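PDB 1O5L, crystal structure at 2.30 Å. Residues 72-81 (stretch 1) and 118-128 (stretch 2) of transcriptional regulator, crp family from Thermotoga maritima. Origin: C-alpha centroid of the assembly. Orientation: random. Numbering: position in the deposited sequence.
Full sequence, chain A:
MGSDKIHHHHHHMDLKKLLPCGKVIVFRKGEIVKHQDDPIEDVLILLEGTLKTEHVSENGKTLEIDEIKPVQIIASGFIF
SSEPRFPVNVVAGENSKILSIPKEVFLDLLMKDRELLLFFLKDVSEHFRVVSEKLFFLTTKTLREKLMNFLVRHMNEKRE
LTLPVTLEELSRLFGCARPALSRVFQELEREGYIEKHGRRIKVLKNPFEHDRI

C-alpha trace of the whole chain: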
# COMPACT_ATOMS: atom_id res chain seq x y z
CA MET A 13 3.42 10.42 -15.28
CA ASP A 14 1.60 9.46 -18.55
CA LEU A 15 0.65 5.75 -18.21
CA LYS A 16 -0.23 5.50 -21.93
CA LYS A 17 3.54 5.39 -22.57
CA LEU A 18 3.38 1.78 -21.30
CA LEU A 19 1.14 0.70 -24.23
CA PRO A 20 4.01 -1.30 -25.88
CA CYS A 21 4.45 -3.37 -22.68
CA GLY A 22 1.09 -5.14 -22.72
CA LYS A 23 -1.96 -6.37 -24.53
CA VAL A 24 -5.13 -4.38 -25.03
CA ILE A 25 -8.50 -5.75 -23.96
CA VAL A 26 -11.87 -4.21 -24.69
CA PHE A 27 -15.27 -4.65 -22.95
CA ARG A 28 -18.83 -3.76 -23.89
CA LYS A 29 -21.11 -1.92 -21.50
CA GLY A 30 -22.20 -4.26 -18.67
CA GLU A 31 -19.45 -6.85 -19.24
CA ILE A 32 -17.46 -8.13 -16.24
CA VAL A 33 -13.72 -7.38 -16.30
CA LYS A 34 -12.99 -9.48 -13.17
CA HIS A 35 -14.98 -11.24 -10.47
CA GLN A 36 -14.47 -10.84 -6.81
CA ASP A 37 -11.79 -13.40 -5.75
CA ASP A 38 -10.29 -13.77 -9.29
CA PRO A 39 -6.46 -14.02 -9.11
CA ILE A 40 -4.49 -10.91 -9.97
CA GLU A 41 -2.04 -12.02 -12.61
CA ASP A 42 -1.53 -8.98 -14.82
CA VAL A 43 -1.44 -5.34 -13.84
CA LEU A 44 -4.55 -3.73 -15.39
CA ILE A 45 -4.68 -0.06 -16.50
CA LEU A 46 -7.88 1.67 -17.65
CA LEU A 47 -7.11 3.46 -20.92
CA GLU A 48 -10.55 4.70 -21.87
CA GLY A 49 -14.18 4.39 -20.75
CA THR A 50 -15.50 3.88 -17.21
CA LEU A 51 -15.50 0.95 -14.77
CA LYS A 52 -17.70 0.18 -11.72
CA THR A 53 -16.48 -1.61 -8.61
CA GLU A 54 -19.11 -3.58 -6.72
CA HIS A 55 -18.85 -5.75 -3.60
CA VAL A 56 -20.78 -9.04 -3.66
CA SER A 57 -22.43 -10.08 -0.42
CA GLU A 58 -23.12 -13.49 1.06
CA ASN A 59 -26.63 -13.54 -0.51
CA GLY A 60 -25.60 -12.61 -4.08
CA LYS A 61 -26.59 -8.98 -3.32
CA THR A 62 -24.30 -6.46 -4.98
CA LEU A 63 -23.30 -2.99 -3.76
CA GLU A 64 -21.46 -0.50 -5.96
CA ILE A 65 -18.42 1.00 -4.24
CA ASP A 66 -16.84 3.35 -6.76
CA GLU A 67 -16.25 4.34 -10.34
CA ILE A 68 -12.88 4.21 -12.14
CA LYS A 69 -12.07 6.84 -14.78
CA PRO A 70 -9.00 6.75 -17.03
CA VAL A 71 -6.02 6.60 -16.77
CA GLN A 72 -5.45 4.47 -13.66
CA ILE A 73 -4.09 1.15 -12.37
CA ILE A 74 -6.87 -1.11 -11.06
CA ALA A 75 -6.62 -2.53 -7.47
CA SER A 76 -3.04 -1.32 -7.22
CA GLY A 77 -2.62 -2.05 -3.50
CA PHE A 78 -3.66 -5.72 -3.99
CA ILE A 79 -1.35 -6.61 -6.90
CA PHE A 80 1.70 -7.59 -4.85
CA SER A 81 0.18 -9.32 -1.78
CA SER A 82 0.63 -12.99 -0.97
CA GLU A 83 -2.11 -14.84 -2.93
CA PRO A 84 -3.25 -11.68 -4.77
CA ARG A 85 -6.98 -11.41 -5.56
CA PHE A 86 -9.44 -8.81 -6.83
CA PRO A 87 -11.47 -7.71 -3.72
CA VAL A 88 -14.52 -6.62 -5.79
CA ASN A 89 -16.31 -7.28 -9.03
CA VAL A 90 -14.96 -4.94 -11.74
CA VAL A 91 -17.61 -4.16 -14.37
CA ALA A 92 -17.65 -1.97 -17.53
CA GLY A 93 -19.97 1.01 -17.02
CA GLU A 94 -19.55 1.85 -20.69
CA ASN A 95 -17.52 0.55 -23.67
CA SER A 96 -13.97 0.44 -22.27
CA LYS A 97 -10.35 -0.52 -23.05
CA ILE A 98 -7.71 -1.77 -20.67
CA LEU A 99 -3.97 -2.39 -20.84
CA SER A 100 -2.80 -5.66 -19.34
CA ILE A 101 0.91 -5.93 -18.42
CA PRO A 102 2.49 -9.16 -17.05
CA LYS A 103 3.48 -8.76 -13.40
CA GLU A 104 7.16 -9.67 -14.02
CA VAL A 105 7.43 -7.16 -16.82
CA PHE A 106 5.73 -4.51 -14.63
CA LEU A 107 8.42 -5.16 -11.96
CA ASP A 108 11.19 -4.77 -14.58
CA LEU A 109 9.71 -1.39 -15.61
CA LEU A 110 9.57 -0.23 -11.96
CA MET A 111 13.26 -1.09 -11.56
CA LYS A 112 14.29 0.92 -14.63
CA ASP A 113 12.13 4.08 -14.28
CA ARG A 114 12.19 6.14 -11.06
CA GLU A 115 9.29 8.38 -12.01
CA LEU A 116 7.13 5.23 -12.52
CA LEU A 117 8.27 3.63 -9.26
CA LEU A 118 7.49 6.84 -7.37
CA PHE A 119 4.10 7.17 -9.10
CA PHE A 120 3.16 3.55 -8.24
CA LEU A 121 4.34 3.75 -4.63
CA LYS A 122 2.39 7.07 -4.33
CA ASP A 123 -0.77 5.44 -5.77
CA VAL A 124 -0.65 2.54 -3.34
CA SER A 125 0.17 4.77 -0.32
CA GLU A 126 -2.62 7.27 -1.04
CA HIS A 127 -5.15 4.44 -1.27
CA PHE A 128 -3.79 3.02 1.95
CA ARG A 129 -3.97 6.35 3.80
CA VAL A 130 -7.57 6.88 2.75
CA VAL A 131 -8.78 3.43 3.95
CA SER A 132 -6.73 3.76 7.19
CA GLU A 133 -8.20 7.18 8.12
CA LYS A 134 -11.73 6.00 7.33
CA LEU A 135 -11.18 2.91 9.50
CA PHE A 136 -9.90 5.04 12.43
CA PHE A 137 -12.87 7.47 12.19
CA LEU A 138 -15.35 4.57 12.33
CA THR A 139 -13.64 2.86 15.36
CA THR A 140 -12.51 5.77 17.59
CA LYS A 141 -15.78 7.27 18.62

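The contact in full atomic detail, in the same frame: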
# COMPACT_ATOMS: atom_id res chain seq x y z
N GLN A 72 -5.77 4.96 -15.00
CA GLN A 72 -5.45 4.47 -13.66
C GLN A 72 -5.16 2.99 -13.63
O GLN A 72 -5.82 2.24 -14.34
CB GLN A 72 -6.68 4.63 -12.75
CG GLN A 72 -6.85 5.95 -12.12
CD GLN A 72 -8.03 5.90 -11.13
OE1 GLN A 72 -7.98 5.14 -10.13
NE2 GLN A 72 -9.10 6.68 -11.42
N ILE A 73 -4.26 2.57 -12.73
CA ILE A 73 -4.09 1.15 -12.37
C ILE A 73 -5.27 0.69 -11.51
O ILE A 73 -5.67 1.38 -10.59
CB ILE A 73 -2.77 0.90 -11.59
CG1 ILE A 73 -1.56 1.37 -12.40
CG2 ILE A 73 -2.62 -0.62 -11.26
CD1 ILE A 73 -0.32 1.64 -11.57
N ILE A 74 -5.81 -0.48 -11.81
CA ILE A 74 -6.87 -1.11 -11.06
C ILE A 74 -6.37 -2.00 -9.87
O ILE A 74 -5.59 -2.94 -10.06
CB ILE A 74 -7.71 -1.96 -12.01
CG1 ILE A 74 -8.33 -1.05 -13.07
CG2 ILE A 74 -8.77 -2.79 -11.23
CD1 ILE A 74 -8.90 -1.77 -14.24
N ALA A 75 -6.88 -1.73 -8.67
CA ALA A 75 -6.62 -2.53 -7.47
C ALA A 75 -5.13 -2.61 -7.20
O ALA A 75 -4.60 -3.67 -6.90
CB ALA A 75 -7.23 -3.95 -7.61
N SER A 76 -4.50 -1.45 -7.28
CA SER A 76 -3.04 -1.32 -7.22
C SER A 76 -2.43 -1.87 -5.92
O SER A 76 -1.40 -2.56 -5.92
CB SER A 76 -2.65 0.15 -7.48
OG SER A 76 -2.88 1.00 -6.35
N GLY A 77 -3.06 -1.54 -4.80
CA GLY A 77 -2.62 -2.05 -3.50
C GLY A 77 -2.74 -3.56 -3.25
O GLY A 77 -2.23 -4.06 -2.26
N PHE A 78 -3.42 -4.28 -4.15
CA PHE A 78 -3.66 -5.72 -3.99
C PHE A 78 -2.74 -6.55 -4.89
O PHE A 78 -2.61 -7.76 -4.69
CB PHE A 78 -5.14 -6.03 -4.26
CG PHE A 78 -6.09 -5.42 -3.26
CD1 PHE A 78 -6.37 -6.07 -2.07
CD2 PHE A 78 -6.71 -4.21 -3.51
CE1 PHE A 78 -7.26 -5.51 -1.12
CE2 PHE A 78 -7.60 -3.63 -2.57
CZ PHE A 78 -7.88 -4.28 -1.38
N ILE A 79 -2.10 -5.90 -5.86
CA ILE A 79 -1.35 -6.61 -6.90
C ILE A 79 -0.28 -7.49 -6.31
O ILE A 79 -0.21 -8.68 -6.64
CB ILE A 79 -0.77 -5.64 -7.96
CG1 ILE A 79 -1.90 -4.95 -8.74
CG2 ILE A 79 0.13 -6.37 -8.95
CD1 ILE A 79 -1.45 -3.66 -9.47
N PHE A 80 0.50 -6.93 -5.37
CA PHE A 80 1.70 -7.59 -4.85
C PHE A 80 1.55 -8.25 -3.47
O PHE A 80 2.56 -8.61 -2.85
CB PHE A 80 2.91 -6.62 -4.93
CG PHE A 80 3.34 -6.30 -6.39
CD1 PHE A 80 4.07 -7.23 -7.14
CD2 PHE A 80 2.96 -5.10 -6.99
CE1 PHE A 80 4.43 -6.95 -8.48
CE2 PHE A 80 3.30 -4.81 -8.30
CZ PHE A 80 4.05 -5.76 -9.06
N SER A 81 0.32 -8.48 -2.99
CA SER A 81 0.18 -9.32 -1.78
C SER A 81 0.53 -10.79 -2.04
O SER A 81 0.70 -11.23 -3.18
CB SER A 81 -1.20 -9.21 -1.13
OG SER A 81 -2.25 -9.38 -2.05
N LEU A 118 8.04 5.83 -8.26
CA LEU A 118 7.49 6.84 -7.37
C LEU A 118 5.98 7.01 -7.54
O LEU A 118 5.27 7.07 -6.55
CB LEU A 118 8.18 8.18 -7.59
CG LEU A 118 9.43 8.38 -6.72
CD1 LEU A 118 10.25 9.53 -7.25
CD2 LEU A 118 9.02 8.62 -5.28
N PHE A 119 5.52 7.09 -8.80
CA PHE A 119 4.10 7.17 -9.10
C PHE A 119 3.32 6.01 -8.50
O PHE A 119 2.34 6.25 -7.78
CB PHE A 119 3.88 7.20 -10.61
CG PHE A 119 2.43 7.21 -11.00
CD1 PHE A 119 1.73 6.01 -11.17
CD2 PHE A 119 1.75 8.41 -11.16
CE1 PHE A 119 0.36 6.01 -11.50
CE2 PHE A 119 0.39 8.43 -11.52
CZ PHE A 119 -0.30 7.22 -11.69
N PHE A 120 3.75 4.78 -8.78
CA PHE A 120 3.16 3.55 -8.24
C PHE A 120 3.15 3.51 -6.71
O PHE A 120 2.12 3.19 -6.10
CB PHE A 120 3.91 2.30 -8.79
CG PHE A 120 3.25 0.99 -8.40
CD1 PHE A 120 2.01 0.66 -8.91
CD2 PHE A 120 3.84 0.15 -7.50
CE1 PHE A 120 1.38 -0.50 -8.55
CE2 PHE A 120 3.19 -1.05 -7.13
CZ PHE A 120 1.96 -1.36 -7.67
N LEU A 121 4.29 3.79 -6.08
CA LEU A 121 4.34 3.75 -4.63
C LEU A 121 3.40 4.83 -4.03
O LEU A 121 2.73 4.56 -3.01
CB LEU A 121 5.75 3.91 -4.11
CG LEU A 121 6.79 2.82 -4.40
CD1 LEU A 121 8.14 3.30 -3.87
CD2 LEU A 121 6.42 1.46 -3.79
N LYS A 122 3.33 6.01 -4.68
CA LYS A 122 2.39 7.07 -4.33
C LYS A 122 0.91 6.64 -4.46
O LYS A 122 0.09 6.94 -3.59
CB LYS A 122 2.64 8.32 -5.19
CG LYS A 122 1.86 9.58 -4.75
CD LYS A 122 2.19 10.83 -5.63
CE LYS A 122 1.29 12.03 -5.23
NZ LYS A 122 1.74 13.38 -5.77
N ASP A 123 0.59 5.94 -5.54
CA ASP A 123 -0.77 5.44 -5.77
C ASP A 123 -1.23 4.48 -4.66
O ASP A 123 -2.34 4.60 -4.12
CB ASP A 123 -0.83 4.74 -7.12
CG ASP A 123 -2.22 4.27 -7.49
OD1 ASP A 123 -2.78 3.28 -7.01
OD2 ASP A 123 -2.85 4.88 -8.34
N VAL A 124 -0.37 3.53 -4.36
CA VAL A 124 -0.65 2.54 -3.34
C VAL A 124 -0.75 3.17 -1.94
O VAL A 124 -1.66 2.81 -1.16
CB VAL A 124 0.42 1.40 -3.37
CG1 VAL A 124 0.26 0.48 -2.20
CG2 VAL A 124 0.30 0.63 -4.66
N SER A 125 0.17 4.10 -1.62
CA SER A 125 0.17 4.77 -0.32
C SER A 125 -1.03 5.70 -0.07
O SER A 125 -1.53 5.78 1.05
CB SER A 125 1.47 5.54 -0.11
OG SER A 125 2.55 4.65 -0.33
N GLU A 126 -1.44 6.40 -1.11
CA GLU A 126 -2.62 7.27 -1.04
C GLU A 126 -3.90 6.47 -0.82
O GLU A 126 -4.77 6.87 -0.05
CB GLU A 126 -2.74 8.16 -2.30
CG GLU A 126 -1.87 9.41 -2.25
CD GLU A 126 -2.20 10.26 -1.04
OE1 GLU A 126 -3.33 10.76 -0.98
OE2 GLU A 126 -1.36 10.37 -0.12
N HIS A 127 -4.00 5.32 -1.48
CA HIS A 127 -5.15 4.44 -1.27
C HIS A 127 -5.14 3.85 0.12
O HIS A 127 -6.19 3.67 0.73
CB HIS A 127 -5.22 3.32 -2.34
CG HIS A 127 -5.83 3.76 -3.63
ND1 HIS A 127 -5.08 4.05 -4.75
CD2 HIS A 127 -7.12 4.01 -3.97
CE1 HIS A 127 -5.87 4.45 -5.72
NE2 HIS A 127 -7.11 4.43 -5.28
N PHE A 128 -3.95 3.51 0.60
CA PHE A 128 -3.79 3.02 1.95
C PHE A 128 -4.21 4.06 3.01
O PHE A 128 -4.90 3.74 3.95
CB PHE A 128 -2.36 2.61 2.20
CG PHE A 128 -2.13 2.00 3.55
CD1 PHE A 128 -2.84 0.89 3.96
CD2 PHE A 128 -1.23 2.53 4.43
CE1 PHE A 128 -2.62 0.32 5.20
CE2 PHE A 128 -1.03 1.95 5.68
CZ PHE A 128 -1.71 0.85 6.05
O HOH W 1 -2.99 4.52 -11.07
O HOH W 2 -5.10 2.60 -8.51

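A helix spends most of its backbone hydrogen-bonding groups on itself, so a segment packing against it must be held largely through side chains and water. The CRP-family regulator of Thermotoga maritima illustrates the principle. Residues 118-128 form part of a longer helix, whose backbone amides bond four residues back, as in Asp123 N to Phe119 O at 2.9 Å. The facing segment begins as a weakly bonded strand near Ile73 and ends in a type I turn from Phe78 to Ser81. The two backbones come closest at Gly77, whose CA lies 5.0 Å from Val124 CA; Gly77 N is 4.0 Å from Val124 CG2. No direct hydrogen bond links the two backbones, and the contact buries 386 Å² in all.

The direct polar anchor is a hydrogen bond from Ser76 OG to Asp123 OD1, very short at 2.4 Å. Both side chains leave their backbones toward the partner stretch. His127, one turn along the helix, also bonds to Asp123: its ND1 donates to Asp123 O at 2.9 Å and, weakly, to Asp123 OD1 at 3.3 Å.

Water extends the anchor to the strand. Water 1 accepts from Ile73 N (2.9 Å) and donates to Asp123 OD2 (2.8 Å), so the carboxylate reaches a backbone amide through solvent. Water 2 lies 2.5 Å from Ile73 O and 2.8 Å from Asp123 OD1.

The apolar cluster centres on Phe120, whose ring end swings nearer the loop although its CA-to-CB bond points sideways. Ile73 CD1 lies at the ring edge, 3.7 Å from Phe120 CD1, and Ile79 CD1 also approaches the edge, 4.3 Å from Phe120 CE1. Phe80 CE2 lies 3.8 Å from Phe120 CZ, the two ring planes nearly perpendicular at 87° in an oblique pairing. Apolar contacts of this kind are favoured because they bury surface that would otherwise face water, and they complement the directional polar bonds.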